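PDB 5F7U: cycloalternan-forming enzyme from Listeria monocytogenes serovar 1/2a, which belongs to glycoside hydrolase family 31 and is a multidomain carbohydrate-active enzyme built round a TIM barrel, with flanking beta-rich domains. Local coordinates for residues A[267-272]-A[285-290]; A[508-513]-A[549-554]; A[865-870]-A[929-934]. The protein carries 1 engineered substitution. All blocks are in the same frame, centred on the assembly; numbering follows the deposited sequence.

Contact 1 of 3, residues A[267-272]-A[285-290]; sequences VETYVY and YLAVPF
Thr269, Ala287 and Tyr285 carry most of this antiparallel meeting, an example of two largely irregular segments, each with a short piece of strand, packing without a direct hydrogen bond. The Ala287 methyl points across the gap onto the backbone of the other segment, its CB 3.4 Å from Tyr270 N. Thr269 answers with its methyl: CG2 stands anti to the backbone N, and the Thr269 and Pro289 side chains cross at about a right angle, with Thr269 CG2 3.7 Å from Pro289 N. That rotation sets OG1 beside the backbone N, where a water 2.8 Å from Thr269 OG1 donates to Val288 O at 3.0 Å; Thr269 OG1 also bonds to Ser307. At the other end the Tyr285 side chain sets out away from its partner, yet CB and ring atom CD1 still lie against Tyr272 O, which meets the ring obliquely. Tyr285 CA offers a CA-H...O contact to Tyr272 O at 3.4 Å, with 131° at the hydrogen, and Val271 CG1 rests 3.6 Å from Tyr285 O. The ring's hydroxyl bonds to Gln278. Strand 266-269 pairs with strand 307-311, and strand 287-293 with strands 250-254 and 297-301. The TIM-barrel domain backs the contact through helix 555-577, whose Asn560 binds Thr269 O and Val271 N, and through Ser587 and Thr589, bonded to Tyr285 O and Ala287 O.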
ATOM      1  N   VAL A 267      -2.325 -17.302  -6.399  1.00 14.44           N
ATOM      2  CA  VAL A 267      -2.579 -16.288  -5.368  1.00 13.75           C
ATOM      3  C   VAL A 267      -3.921 -16.574  -4.713  1.00 13.79           C
ATOM      4  O   VAL A 267      -4.944 -16.632  -5.395  1.00 13.82           O
ATOM      5  CB  VAL A 267      -2.593 -14.867  -5.971  1.00 13.62           C
ATOM      6  CG1 VAL A 267      -2.720 -13.837  -4.868  1.00 13.12           C
ATOM      7  CG2 VAL A 267      -1.329 -14.601  -6.790  1.00 13.78           C
ATOM      8  N   GLU A 268      -3.915 -16.734  -3.387  1.00 13.61           N
ATOM      9  CA  GLU A 268      -5.148 -17.035  -2.653  1.00 13.76           C
ATOM     10  C   GLU A 268      -5.725 -15.741  -2.094  1.00 13.03           C
ATOM     11  O   GLU A 268      -5.024 -15.022  -1.374  1.00 13.00           O
ATOM     12  CB  GLU A 268      -4.858 -17.960  -1.461  1.00 14.58           C
ATOM     13  CG  GLU A 268      -4.110 -19.232  -1.806  1.00 16.05           C
ATOM     14  CD  GLU A 268      -4.820 -20.146  -2.796  1.00 17.75           C
ATOM     15  OE1 GLU A 268      -6.060 -20.082  -2.979  1.00 17.86           O
ATOM     16  OE2 GLU A 268      -4.114 -20.987  -3.391  1.00 19.94           O
ATOM     17  N   THR A 269      -6.990 -15.473  -2.409  1.00 12.59           N
ATOM     18  CA  THR A 269      -7.702 -14.361  -1.816  1.00 12.19           C
ATOM     19  C   THR A 269      -8.315 -14.874  -0.511  1.00 12.19           C
ATOM     20  O   THR A 269      -9.432 -15.382  -0.476  1.00 11.97           O
ATOM     21  CB  THR A 269      -8.786 -13.796  -2.752  1.00 12.50           C
ATOM     22  OG1 THR A 269      -8.232 -13.628  -4.065  1.00 12.48           O
ATOM     23  CG2 THR A 269      -9.264 -12.420  -2.228  1.00 12.03           C
ATOM     24  N   TYR A 270      -7.538 -14.772   0.553  1.00 12.26           N
ATOM     25  CA  TYR A 270      -7.893 -15.423   1.809  1.00 12.94           C
ATOM     26  C   TYR A 270      -7.166 -14.692   2.919  1.00 13.01           C
ATOM     27  O   TYR A 270      -5.926 -14.748   3.005  1.00 13.56           O
ATOM     28  CB  TYR A 270      -7.409 -16.882   1.765  1.00 13.45           C
ATOM     29  CG  TYR A 270      -7.873 -17.746   2.914  1.00 14.16           C
ATOM     30  CD1 TYR A 270      -9.190 -18.263   2.947  1.00 14.78           C
ATOM     31  CD2 TYR A 270      -6.982 -18.118   3.934  1.00 14.56           C
ATOM     32  CE1 TYR A 270      -9.609 -19.093   3.982  1.00 15.29           C
ATOM     33  CE2 TYR A 270      -7.391 -18.947   4.966  1.00 15.12           C
ATOM     34  CZ  TYR A 270      -8.695 -19.426   4.991  1.00 15.48           C
ATOM     35  OH  TYR A 270      -9.072 -20.258   6.024  1.00 16.54           O
ATOM     36  N   VAL A 271      -7.919 -14.033   3.786  1.00 13.04           N
ATOM     37  CA  VAL A 271      -7.291 -13.330   4.911  1.00 13.27           C
ATOM     38  C   VAL A 271      -6.778 -14.345   5.934  1.00 13.64           C
ATOM     39  O   VAL A 271      -7.437 -15.360   6.212  1.00 13.54           O
ATOM     40  CB  VAL A 271      -8.232 -12.296   5.584  1.00 13.55           C
ATOM     41  CG1 VAL A 271      -8.677 -11.222   4.575  1.00 13.42           C
ATOM     42  CG2 VAL A 271      -9.426 -12.952   6.283  1.00 14.39           C
ATOM     43  N   TYR A 272      -5.599 -14.072   6.486  1.00 13.87           N
ATOM     44  CA  TYR A 272      -5.013 -14.998   7.441  1.00 14.93           C
ATOM     45  C   TYR A 272      -4.055 -14.267   8.356  1.00 14.96           C
ATOM     46  O   TYR A 272      -3.373 -13.337   7.924  1.00 14.16           O
ATOM     47  CB  TYR A 272      -4.315 -16.157   6.708  1.00 16.20           C
ATOM     48  CG  TYR A 272      -4.040 -17.345   7.585  1.00 17.79           C
ATOM     49  CD1 TYR A 272      -5.013 -18.339   7.795  1.00 18.99           C
ATOM     50  CD2 TYR A 272      -2.807 -17.482   8.192  1.00 18.66           C
ATOM     51  CE1 TYR A 272      -4.734 -19.442   8.613  1.00 20.56           C
ATOM     52  CE2 TYR A 272      -2.522 -18.552   9.012  1.00 20.57           C
ATOM     53  CZ  TYR A 272      -3.475 -19.522   9.216  1.00 21.21           C
ATOM     54  OH  TYR A 272      -3.098 -20.559  10.048  1.00 24.48           O
ATOM     55  N   TYR A 285      -2.750 -10.750   5.722  1.00 12.06           N
ATOM     56  CA  TYR A 285      -3.876 -10.287   6.521  1.00 12.18           C
ATOM     57  C   TYR A 285      -4.904  -9.563   5.670  1.00 12.00           C
ATOM     58  O   TYR A 285      -6.035  -9.370   6.099  1.00 11.87           O
ATOM     59  CB  TYR A 285      -3.395  -9.252   7.535  1.00 12.14           C
ATOM     60  CG  TYR A 285      -2.192  -9.622   8.367  1.00 12.00           C
ATOM     61  CD1 TYR A 285      -2.344 -10.352   9.556  1.00 12.17           C
ATOM     62  CD2 TYR A 285      -0.899  -9.174   7.996  1.00 12.07           C
ATOM     63  CE1 TYR A 285      -1.247 -10.650  10.356  1.00 12.36           C
ATOM     64  CE2 TYR A 285       0.203  -9.474   8.791  1.00 12.10           C
ATOM     65  CZ  TYR A 285       0.014 -10.214   9.953  1.00 12.13           C
ATOM     66  OH  TYR A 285       1.093 -10.486  10.715  1.00 12.55           O
ATOM     67  N   LEU A 286      -4.494  -9.109   4.488  1.00 11.83           N
ATOM     68  CA  LEU A 286      -5.308  -8.162   3.720  1.00 11.94           C
ATOM     69  C   LEU A 286      -5.273  -8.630   2.270  1.00 11.96           C
ATOM     70  O   LEU A 286      -4.291  -8.425   1.566  1.00 12.07           O
ATOM     71  CB  LEU A 286      -4.747  -6.732   3.899  1.00 12.43           C
ATOM     72  CG  LEU A 286      -5.688  -5.548   3.616  1.00 12.99           C
ATOM     73  CD1 LEU A 286      -4.929  -4.264   3.955  1.00 13.34           C
ATOM     74  CD2 LEU A 286      -6.156  -5.528   2.171  1.00 13.65           C
ATOM     75  N   ALA A 287      -6.352  -9.295   1.860  1.00 11.80           N
ATOM     76  CA  ALA A 287      -6.412  -9.995   0.563  1.00 11.93           C
ATOM     77  C   ALA A 287      -7.534  -9.396  -0.243  1.00 11.82           C
ATOM     78  O   ALA A 287      -8.661  -9.292   0.243  1.00 12.38           O
ATOM     79  CB  ALA A 287      -6.670 -11.481   0.779  1.00 12.05           C
ATOM     80  N   VAL A 288      -7.235  -9.029  -1.483  1.00 11.72           N
ATOM     81  CA  VAL A 288      -8.203  -8.284  -2.316  1.00 11.61           C
ATOM     82  C   VAL A 288      -8.216  -8.948  -3.686  1.00 11.50           C
ATOM     83  O   VAL A 288      -7.161  -9.132  -4.265  1.00 11.64           O
ATOM     84  CB  VAL A 288      -7.759  -6.805  -2.475  1.00 11.72           C
ATOM     85  CG1 VAL A 288      -8.721  -6.070  -3.402  1.00 12.18           C
ATOM     86  CG2 VAL A 288      -7.646  -6.105  -1.102  1.00 11.67           C
ATOM     87  N   PRO A 289      -9.399  -9.314  -4.215  1.00 11.58           N
ATOM     88  CA  PRO A 289      -9.431  -9.996  -5.524  1.00 11.60           C
ATOM     89  C   PRO A 289      -9.412  -8.992  -6.696  1.00 11.73           C
ATOM     90  O   PRO A 289     -10.327  -8.957  -7.506  1.00 11.82           O
ATOM     91  CB  PRO A 289     -10.761 -10.779  -5.459  1.00 11.78           C
ATOM     92  CG  PRO A 289     -11.651  -9.860  -4.635  1.00 11.72           C
ATOM     93  CD  PRO A 289     -10.744  -9.212  -3.608  1.00 11.56           C
ATOM     94  N   PHE A 290      -8.363  -8.172  -6.734  1.00 11.66           N
ATOM     95  CA  PHE A 290      -8.181  -7.139  -7.732  1.00 11.78           C
ATOM     96  C   PHE A 290      -6.712  -7.140  -8.087  1.00 11.88           C
ATOM     97  O   PHE A 290      -5.862  -7.120  -7.202  1.00 11.48           O
ATOM     98  CB  PHE A 290      -8.559  -5.772  -7.143  1.00 11.81           C
ATOM     99  CG  PHE A 290      -8.172  -4.580  -8.003  1.00 11.94           C
ATOM    100  CD1 PHE A 290      -8.587  -4.459  -9.345  1.00 12.25           C
ATOM    101  CD2 PHE A 290      -7.443  -3.534  -7.430  1.00 11.94           C
ATOM    102  CE1 PHE A 290      -8.241  -3.335 -10.107  1.00 12.50           C
ATOM    103  CE2 PHE A 290      -7.097  -2.398  -8.191  1.00 12.32           C
ATOM    104  CZ  PHE A 290      -7.497  -2.301  -9.520  1.00 12.37           C
TER
HETATM  105  O   HOH W   1      -6.079 -11.864  -3.979  1.00 15.19           O

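Contact 2 of 3, residues A[508-513]-A[549-554]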
ATOM      1  N   ASP A 508     -20.834 -10.106  16.088  1.00 17.78           N
ATOM      2  CA  ASP A 508     -21.314 -10.109  14.718  1.00 18.04           C
ATOM      3  C   ASP A 508     -21.467  -8.685  14.188  1.00 18.03           C
ATOM      4  O   ASP A 508     -22.502  -8.041  14.412  1.00 19.07           O
ATOM      5  CB  ASP A 508     -22.633 -10.884  14.618  1.00 18.60           C
ATOM      6  CG  ASP A 508     -23.191 -10.928  13.193  1.00 18.99           C
ATOM      7  OD1 ASP A 508     -22.594 -10.324  12.255  1.00 18.89           O
ATOM      8  OD2 ASP A 508     -24.239 -11.593  13.011  1.00 19.29           O
ATOM      9  N   PHE A 509     -20.442  -8.199  13.478  1.00 17.70           N
ATOM     10  CA  PHE A 509     -20.448  -6.835  12.937  1.00 17.76           C
ATOM     11  C   PHE A 509     -21.443  -6.603  11.804  1.00 18.37           C
ATOM     12  O   PHE A 509     -21.627  -5.466  11.376  1.00 18.90           O
ATOM     13  CB  PHE A 509     -19.021  -6.342  12.612  1.00 16.87           C
ATOM     14  CG  PHE A 509     -18.232  -6.023  13.842  1.00 16.61           C
ATOM     15  CD1 PHE A 509     -18.358  -4.774  14.458  1.00 16.82           C
ATOM     16  CD2 PHE A 509     -17.422  -6.993  14.438  1.00 16.32           C
ATOM     17  CE1 PHE A 509     -17.656  -4.486  15.630  1.00 16.66           C
ATOM     18  CE2 PHE A 509     -16.715  -6.709  15.603  1.00 16.38           C
ATOM     19  CZ  PHE A 509     -16.846  -5.451  16.205  1.00 16.49           C
ATOM     20  N   THR A 510     -22.133  -7.659  11.373  1.00 18.57           N
ATOM     21  CA  THR A 510     -23.234  -7.516  10.394  1.00 19.19           C
ATOM     22  C   THR A 510     -24.549  -7.117  11.072  1.00 20.35           C
ATOM     23  O   THR A 510     -25.524  -6.754  10.397  1.00 21.17           O
ATOM     24  CB  THR A 510     -23.462  -8.785   9.511  1.00 18.85           C
ATOM     25  OG1 THR A 510     -24.144  -9.817  10.234  1.00 19.09           O
ATOM     26  CG2 THR A 510     -22.163  -9.318   8.925  1.00 18.48           C
ATOM     27  N   ASN A 511     -24.567  -7.199  12.402  1.00 20.89           N
ATOM     28  CA  ASN A 511     -25.769  -7.027  13.196  1.00 22.16           C
ATOM     29  C   ASN A 511     -25.718  -5.616  13.793  1.00 22.50           C
ATOM     30  O   ASN A 511     -24.954  -5.372  14.717  1.00 21.83           O
ATOM     31  CB  ASN A 511     -25.808  -8.139  14.267  1.00 22.38           C
ATOM     32  CG  ASN A 511     -27.021  -8.069  15.189  1.00 23.56           C
ATOM     33  OD1 ASN A 511     -27.625  -7.015  15.380  1.00 24.18           O
ATOM     34  ND2 ASN A 511     -27.349  -9.200  15.806  1.00 24.08           N
ATOM     35  N   LYS A 512     -26.521  -4.692  13.250  1.00 23.37           N
ATOM     36  CA  LYS A 512     -26.454  -3.283  13.667  1.00 24.35           C
ATOM     37  C   LYS A 512     -26.674  -3.097  15.176  1.00 24.13           C
ATOM     38  O   LYS A 512     -25.956  -2.321  15.808  1.00 23.42           O
ATOM     39  CB  LYS A 512     -27.420  -2.413  12.844  1.00 26.67           C
ATOM     40  CG  LYS A 512     -27.235  -0.905  13.031  1.00 29.21           C
ATOM     41  CD  LYS A 512     -28.461  -0.157  12.507  1.00 31.97           C
ATOM     42  CE  LYS A 512     -28.474   1.303  12.957  1.00 33.53           C
ATOM     43  NZ  LYS A 512     -29.482   2.066  12.167  1.00 34.66           N
ATOM     44  N   ASP A 513     -27.637  -3.825  15.748  1.00 24.33           N
ATOM     45  CA  ASP A 513     -27.876  -3.799  17.197  1.00 24.80           C
ATOM     46  C   ASP A 513     -26.653  -4.289  18.009  1.00 23.68           C
ATOM     47  O   ASP A 513     -26.321  -3.699  19.038  1.00 23.62           O
ATOM     48  CB  ASP A 513     -29.117  -4.615  17.589  1.00 26.60           C
ATOM     49  CG  ASP A 513     -30.426  -4.059  17.009  1.00 28.15           C
ATOM     50  OD1 ASP A 513     -30.535  -2.864  16.667  1.00 28.63           O
ATOM     51  OD2 ASP A 513     -31.381  -4.854  16.931  1.00 29.84           O
ATOM     52  N   PHE A 549     -24.093 -15.523  10.038  1.00 20.33           N
ATOM     53  CA  PHE A 549     -24.190 -14.122  10.450  1.00 20.14           C
ATOM     54  C   PHE A 549     -25.609 -13.577  10.287  1.00 21.04           C
ATOM     55  O   PHE A 549     -26.459 -14.208   9.615  1.00 21.33           O
ATOM     56  CB  PHE A 549     -23.135 -13.293   9.717  1.00 19.08           C
ATOM     57  CG  PHE A 549     -21.729 -13.733  10.037  1.00 18.18           C
ATOM     58  CD1 PHE A 549     -21.204 -14.920   9.499  1.00 18.16           C
ATOM     59  CD2 PHE A 549     -20.950 -13.005  10.927  1.00 17.94           C
ATOM     60  CE1 PHE A 549     -19.929 -15.353   9.838  1.00 17.53           C
ATOM     61  CE2 PHE A 549     -19.663 -13.428  11.263  1.00 17.66           C
ATOM     62  CZ  PHE A 549     -19.150 -14.604  10.715  1.00 17.27           C
ATOM     63  N   SER A 550     -25.873 -12.424  10.904  1.00 21.29           N
ATOM     64  CA  SER A 550     -27.230 -11.850  10.912  1.00 22.36           C
ATOM     65  C   SER A 550     -27.732 -11.458   9.524  1.00 22.67           C
ATOM     66  O   SER A 550     -28.947 -11.357   9.310  1.00 23.10           O
ATOM     67  CB  SER A 550     -27.309 -10.656  11.855  1.00 22.30           C
ATOM     68  OG  SER A 550     -26.708  -9.533  11.245  1.00 22.40           O
ATOM     69  N   ASN A 551     -26.797 -11.218   8.606  1.00 22.38           N
ATOM     70  CA  ASN A 551     -27.104 -10.914   7.216  1.00 22.94           C
ATOM     71  C   ASN A 551     -27.449 -12.172   6.403  1.00 23.24           C
ATOM     72  O   ASN A 551     -27.674 -12.080   5.205  1.00 23.70           O
ATOM     73  CB  ASN A 551     -25.974 -10.091   6.556  1.00 22.38           C
ATOM     74  CG  ASN A 551     -24.656 -10.861   6.416  1.00 21.93           C
ATOM     75  OD1 ASN A 551     -24.535 -12.014   6.839  1.00 22.41           O
ATOM     76  ND2 ASN A 551     -23.666 -10.219   5.828  1.00 21.75           N
ATOM     77  N   GLY A 552     -27.481 -13.332   7.056  1.00 23.27           N
ATOM     78  CA  GLY A 552     -27.813 -14.603   6.399  1.00 23.84           C
ATOM     79  C   GLY A 552     -26.636 -15.280   5.715  1.00 23.55           C
ATOM     80  O   GLY A 552     -26.736 -16.444   5.321  1.00 24.22           O
ATOM     81  N   GLU A 553     -25.518 -14.563   5.595  1.00 22.44           N
ATOM     82  CA  GLU A 553     -24.299 -15.114   5.007  1.00 21.56           C
ATOM     83  C   GLU A 553     -23.568 -16.047   5.972  1.00 20.82           C
ATOM     84  O   GLU A 553     -23.692 -15.940   7.203  1.00 20.45           O
ATOM     85  CB  GLU A 553     -23.352 -14.003   4.542  1.00 22.09           C
ATOM     86  CG  GLU A 553     -23.943 -13.111   3.452  1.00 23.26           C
ATOM     87  CD  GLU A 553     -22.980 -12.047   2.966  1.00 23.94           C
ATOM     88  OE1 GLU A 553     -21.779 -12.084   3.332  1.00 24.20           O
ATOM     89  OE2 GLU A 553     -23.410 -11.180   2.174  1.00 24.64           O
ATOM     90  N   LYS A 554     -22.824 -16.974   5.385  1.00 20.24           N
ATOM     91  CA  LYS A 554     -22.140 -17.987   6.170  1.00 20.08           C
ATOM     92  C   LYS A 554     -20.617 -17.842   6.091  1.00 19.02           C
ATOM     93  O   LYS A 554     -20.101 -16.870   5.530  1.00 18.44           O
ATOM     94  CB  LYS A 554     -22.681 -19.386   5.841  1.00 21.02           C
ATOM     95  CG  LYS A 554     -24.120 -19.529   6.355  1.00 23.02           C
ATOM     96  CD  LYS A 554     -24.771 -20.847   6.001  1.00 24.86           C
ATOM     97  CE  LYS A 554     -26.186 -20.891   6.573  1.00 26.49           C
ATOM     98  NZ  LYS A 554     -26.695 -22.287   6.663  1.00 28.57           N
TER
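This is a polar contact between two type I beta turns in the TIM-barrel domain, each lying just ahead of a helix. The turn from Asp508 to Asn511 leads into helix 512-520, with Asn511 as N-cap bonding through its side chain to Ala514 N; the turn from Phe549 to Gly552 belongs to the loop that joins barrel strand 534-536 to helix 555-577. The buried carboxylate of Asp508 ties them together. Its CG, anti to the backbone N, carries the carboxylate toward the other turn. Asp508 OD2 crosses over and receives Ser550 N on its syn lone pair at 2.8 Å, with 147° at the hydrogen. Asp508 OD1 takes its hydrogen bonds from its own turn: Thr510 OG1 donates to its syn lone pair at 2.6 Å, and Thr510 N, completing an Asx turn, comes from 38° above the carboxylate plane at 2.8 Å. Asp508 OD1 also faces the edge of the aromatic ring, near its plane, 3.4 Å from Phe549 CD2, with carboxylate and ring planes 86° apart. Thr510 OG1, held in the crowded position between backbone N and carbonyl carbon, thus faces Ser550 OG at 2.8 Å, and a weak bond reaches it from Asn551 N at 3.4 Å. The Thr510 and Asn551 side chains cross at about a right angle, with Thr510 CG2 3.6 Å from Asn551 ND2. Helix 555-577 adds Met558 and Asp565 against Thr510. Three hydrogen bonds on the two oxygens of Asp508, and the weakly positive ring edge beside one of them, are consistent with an ionised carboxylate, since the donated bonds would offset some of the cost of burial.

Contact 3 of 3, residues A[865-870]-A[929-934]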
ATOM      1  N   VAL A 865       6.294  32.399 -12.281  1.00 22.19           N
ATOM      2  CA  VAL A 865       5.462  31.675 -11.315  1.00 22.38           C
ATOM      3  C   VAL A 865       4.181  32.474 -11.093  1.00 23.64           C
ATOM      4  O   VAL A 865       4.235  33.672 -10.770  1.00 23.82           O
ATOM      5  CB  VAL A 865       6.193  31.428  -9.978  1.00 21.88           C
ATOM      6  CG1 VAL A 865       5.295  30.648  -9.004  1.00 21.79           C
ATOM      7  CG2 VAL A 865       7.489  30.667 -10.209  1.00 21.61           C
ATOM      8  N   ASP A 866       3.050  31.810 -11.307  1.00 24.48           N
ATOM      9  CA  ASP A 866       1.751  32.405 -11.083  1.00 26.17           C
ATOM     10  C   ASP A 866       1.254  31.917  -9.741  1.00 25.54           C
ATOM     11  O   ASP A 866       0.849  30.754  -9.592  1.00 24.30           O
ATOM     12  CB  ASP A 866       0.790  32.045 -12.214  1.00 28.55           C
ATOM     13  CG  ASP A 866       1.117  32.759 -13.523  1.00 31.93           C
ATOM     14  OD1 ASP A 866       1.968  33.702 -13.556  1.00 33.92           O
ATOM     15  OD2 ASP A 866       0.494  32.382 -14.544  1.00 34.20           O
ATOM     16  N   LEU A 867       1.333  32.806  -8.756  1.00 25.61           N
ATOM     17  CA  LEU A 867       0.948  32.482  -7.389  1.00 25.71           C
ATOM     18  C   LEU A 867      -0.494  32.952  -7.150  1.00 26.12           C
ATOM     19  O   LEU A 867      -0.831  34.090  -7.465  1.00 26.08           O
ATOM     20  CB  LEU A 867       1.935  33.145  -6.425  1.00 26.60           C
ATOM     21  CG  LEU A 867       1.955  32.864  -4.926  1.00 27.00           C
ATOM     22  CD1 LEU A 867       2.492  31.473  -4.616  1.00 26.69           C
ATOM     23  CD2 LEU A 867       2.804  33.930  -4.254  1.00 28.04           C
ATOM     24  N   PRO A 868      -1.371  32.062  -6.637  1.00 25.85           N
ATOM     25  CA  PRO A 868      -2.742  32.495  -6.389  1.00 26.37           C
ATOM     26  C   PRO A 868      -2.778  33.310  -5.096  1.00 26.70           C
ATOM     27  O   PRO A 868      -1.738  33.450  -4.443  1.00 26.21           O
ATOM     28  CB  PRO A 868      -3.488  31.167  -6.224  1.00 26.07           C
ATOM     29  CG  PRO A 868      -2.482  30.277  -5.580  1.00 25.39           C
ATOM     30  CD  PRO A 868      -1.148  30.677  -6.186  1.00 25.30           C
ATOM     31  N   ALA A 869      -3.952  33.829  -4.728  1.00 27.43           N
ATOM     32  CA  ALA A 869      -4.135  34.429  -3.409  1.00 27.92           C
ATOM     33  C   ALA A 869      -3.703  33.411  -2.337  1.00 27.54           C
ATOM     34  O   ALA A 869      -4.021  32.223  -2.448  1.00 27.28           O
ATOM     35  CB  ALA A 869      -5.583  34.830  -3.212  1.00 28.48           C
ATOM     36  N   MET A 870      -2.947  33.877  -1.343  1.00 28.01           N
ATOM     37  CA  MET A 870      -2.467  33.024  -0.240  1.00 28.22           C
ATOM     38  C   MET A 870      -2.760  33.713   1.088  1.00 28.92           C
ATOM     39  O   MET A 870      -2.851  34.942   1.148  1.00 30.17           O
ATOM     40  CB  MET A 870      -0.954  32.768  -0.342  1.00 28.21           C
ATOM     41  CG  MET A 870      -0.467  32.111  -1.625  1.00 27.98           C
ATOM     42  SD  MET A 870      -1.011  30.400  -1.850  1.00 28.00           S
ATOM     43  CE  MET A 870       0.088  29.541  -0.731  1.00 26.85           C
ATOM     44  N   GLN A 929      -0.517  36.850  -7.765  1.00 27.58           N
ATOM     45  CA  GLN A 929       0.751  37.571  -7.914  1.00 26.75           C
ATOM     46  C   GLN A 929       1.587  36.915  -8.990  1.00 25.64           C
ATOM     47  O   GLN A 929       1.746  35.700  -8.996  1.00 25.05           O
ATOM     48  CB  GLN A 929       1.528  37.630  -6.594  1.00 26.31           C
ATOM     49  CG  GLN A 929       0.835  38.479  -5.528  1.00 26.95           C
ATOM     50  CD  GLN A 929       1.650  38.573  -4.265  1.00 26.97           C
ATOM     51  OE1 GLN A 929       1.516  37.742  -3.362  1.00 26.78           O
ATOM     52  NE2 GLN A 929       2.518  39.575  -4.194  1.00 27.11           N
ATOM     53  N   ALA A 930       2.123  37.731  -9.889  1.00 25.53           N
ATOM     54  CA  ALA A 930       2.918  37.240 -11.011  1.00 25.03           C
ATOM     55  C   ALA A 930       4.412  37.420 -10.725  1.00 24.39           C
ATOM     56  O   ALA A 930       4.917  38.545 -10.742  1.00 25.10           O
ATOM     57  CB  ALA A 930       2.502  37.953 -12.295  1.00 26.01           C
ATOM     58  N   ILE A 931       5.110  36.311 -10.463  1.00 23.38           N
ATOM     59  CA  ILE A 931       6.534  36.335 -10.108  1.00 22.66           C
ATOM     60  C   ILE A 931       7.321  36.003 -11.372  1.00 22.43           C
ATOM     61  O   ILE A 931       7.007  35.030 -12.056  1.00 22.26           O
ATOM     62  CB  ILE A 931       6.872  35.310  -8.987  1.00 22.11           C
ATOM     63  CG1 ILE A 931       6.108  35.639  -7.685  1.00 22.43           C
ATOM     64  CG2 ILE A 931       8.384  35.233  -8.734  1.00 21.64           C
ATOM     65  CD1 ILE A 931       6.136  34.515  -6.653  1.00 22.06           C
ATOM     66  N   VAL A 932       8.315  36.825 -11.699  1.00 22.44           N
ATOM     67  CA  VAL A 932       9.194  36.528 -12.841  1.00 22.14           C
ATOM     68  C   VAL A 932      10.649  36.566 -12.396  1.00 21.84           C
ATOM     69  O   VAL A 932      11.096  37.561 -11.793  1.00 22.62           O
ATOM     70  CB  VAL A 932       8.961  37.486 -14.038  1.00 23.30           C
ATOM     71  CG1 VAL A 932       9.858  37.111 -15.200  1.00 23.22           C
ATOM     72  CG2 VAL A 932       7.506  37.457 -14.488  1.00 23.89           C
ATOM     73  N   LEU A 933      11.379  35.489 -12.688  1.00 21.05           N
ATOM     74  CA  LEU A 933      12.830  35.449 -12.511  1.00 20.97           C
ATOM     75  C   LEU A 933      13.469  35.746 -13.859  1.00 21.46           C
ATOM     76  O   LEU A 933      13.208  35.039 -14.844  1.00 21.32           O
ATOM     77  CB  LEU A 933      13.295  34.068 -12.009  1.00 20.20           C
ATOM     78  CG  LEU A 933      13.015  33.638 -10.568  1.00 20.06           C
ATOM     79  CD1 LEU A 933      11.526  33.462 -10.280  1.00 20.29           C
ATOM     80  CD2 LEU A 933      13.707  32.302 -10.324  1.00 19.79           C
ATOM     81  N   ASN A 934      14.293  36.790 -13.901  1.00 22.23           N
ATOM     82  CA  ASN A 934      14.977  37.202 -15.144  1.00 23.26           C
ATOM     83  C   ASN A 934      16.442  36.837 -15.157  1.00 22.81           C
ATOM     84  O   ASN A 934      17.093  36.809 -14.116  1.00 22.46           O
ATOM     85  CB  ASN A 934      14.863  38.708 -15.352  1.00 25.03           C
ATOM     86  CG  ASN A 934      13.430  39.165 -15.519  1.00 26.22           C
ATOM     87  OD1 ASN A 934      12.906  39.922 -14.685  1.00 27.50           O
ATOM     88  ND2 ASN A 934      12.783  38.712 -16.581  1.00 26.41           N
TER
HETATM   89  O   HOH W   2       4.433  35.295 -13.627  1.00 24.81           O
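Strands 865-867 and 929-934 are neighbours in an antiparallel sheet that packs face to face on a second, mixed sheet, the arrangement of a beta sandwich. The short segments run 158° apart in direction and are joined by four backbone hydrogen bonds in two reciprocal pairs. Val865 N donates to Ile931 O at 2.7 Å, and Ile931 N returns to Val865 O at 2.8 Å. Two residues along, Leu867 N reaches Gln929 O at 2.9 Å while Gln929 N reaches Leu867 O at 2.8 Å. Between these hydrogen-bonded pairs sits the non-hydrogen-bonded pair Asp866 with Ala930, whose side chains leave on the other face.

The face of Val865, Leu867, Gln929 and Ile931 is buried. Val865 and Ile931 meet at their branch points, CB to CB at 4.1 Å. Leu867, its CG anti to the backbone N, lies alongside the extended chain of Gln929, and it crosses Ile931 obliquely, Leu867 CD2 touching Ile931 CD1 at 4.1 Å. The second sheet closes over this layer: Met876 of strand 874-879 rests on Val865 and Ile931, Ala922 of strand 917-922 on Leu867 and Gln929, and Val920 on Ile931. Within the first sheet, strands 848-857 and 885-888 flank the pair, and Asp889 is tied to Ala930 by a backbone hydrogen bond and, through its carboxylate OD1, by a second bond to Ala930 N. On the Asp866 face a water sits 2.9 Å from Asp866 OD1 and 3.0 Å from Ile931 O, placed to donate to both, although further acceptors compete for its protons.

Overall arrangement
The three contacts follow one another in series along the chain, each closing before the next opens. Contacts 1 and 2 are near neighbours, with centres 21 Å apart and nearest atoms about 11 Å apart; they belong to different domains, the mutarotase-like domain and the TIM barrel, but helix 555-577 touches both, linking the first pairing to the loop region ahead of that helix. Contact 3 stands far off, its centre 49 Å from that of contact 1 and 57 Å from that of contact 2, in a two-sheet unit near the C-terminal side of the chain. The set therefore samples a modular enzyme: a pairing in the mutarotase-like domain backed by the barrel, a turn junction in the barrel and a distant sandwich sheet.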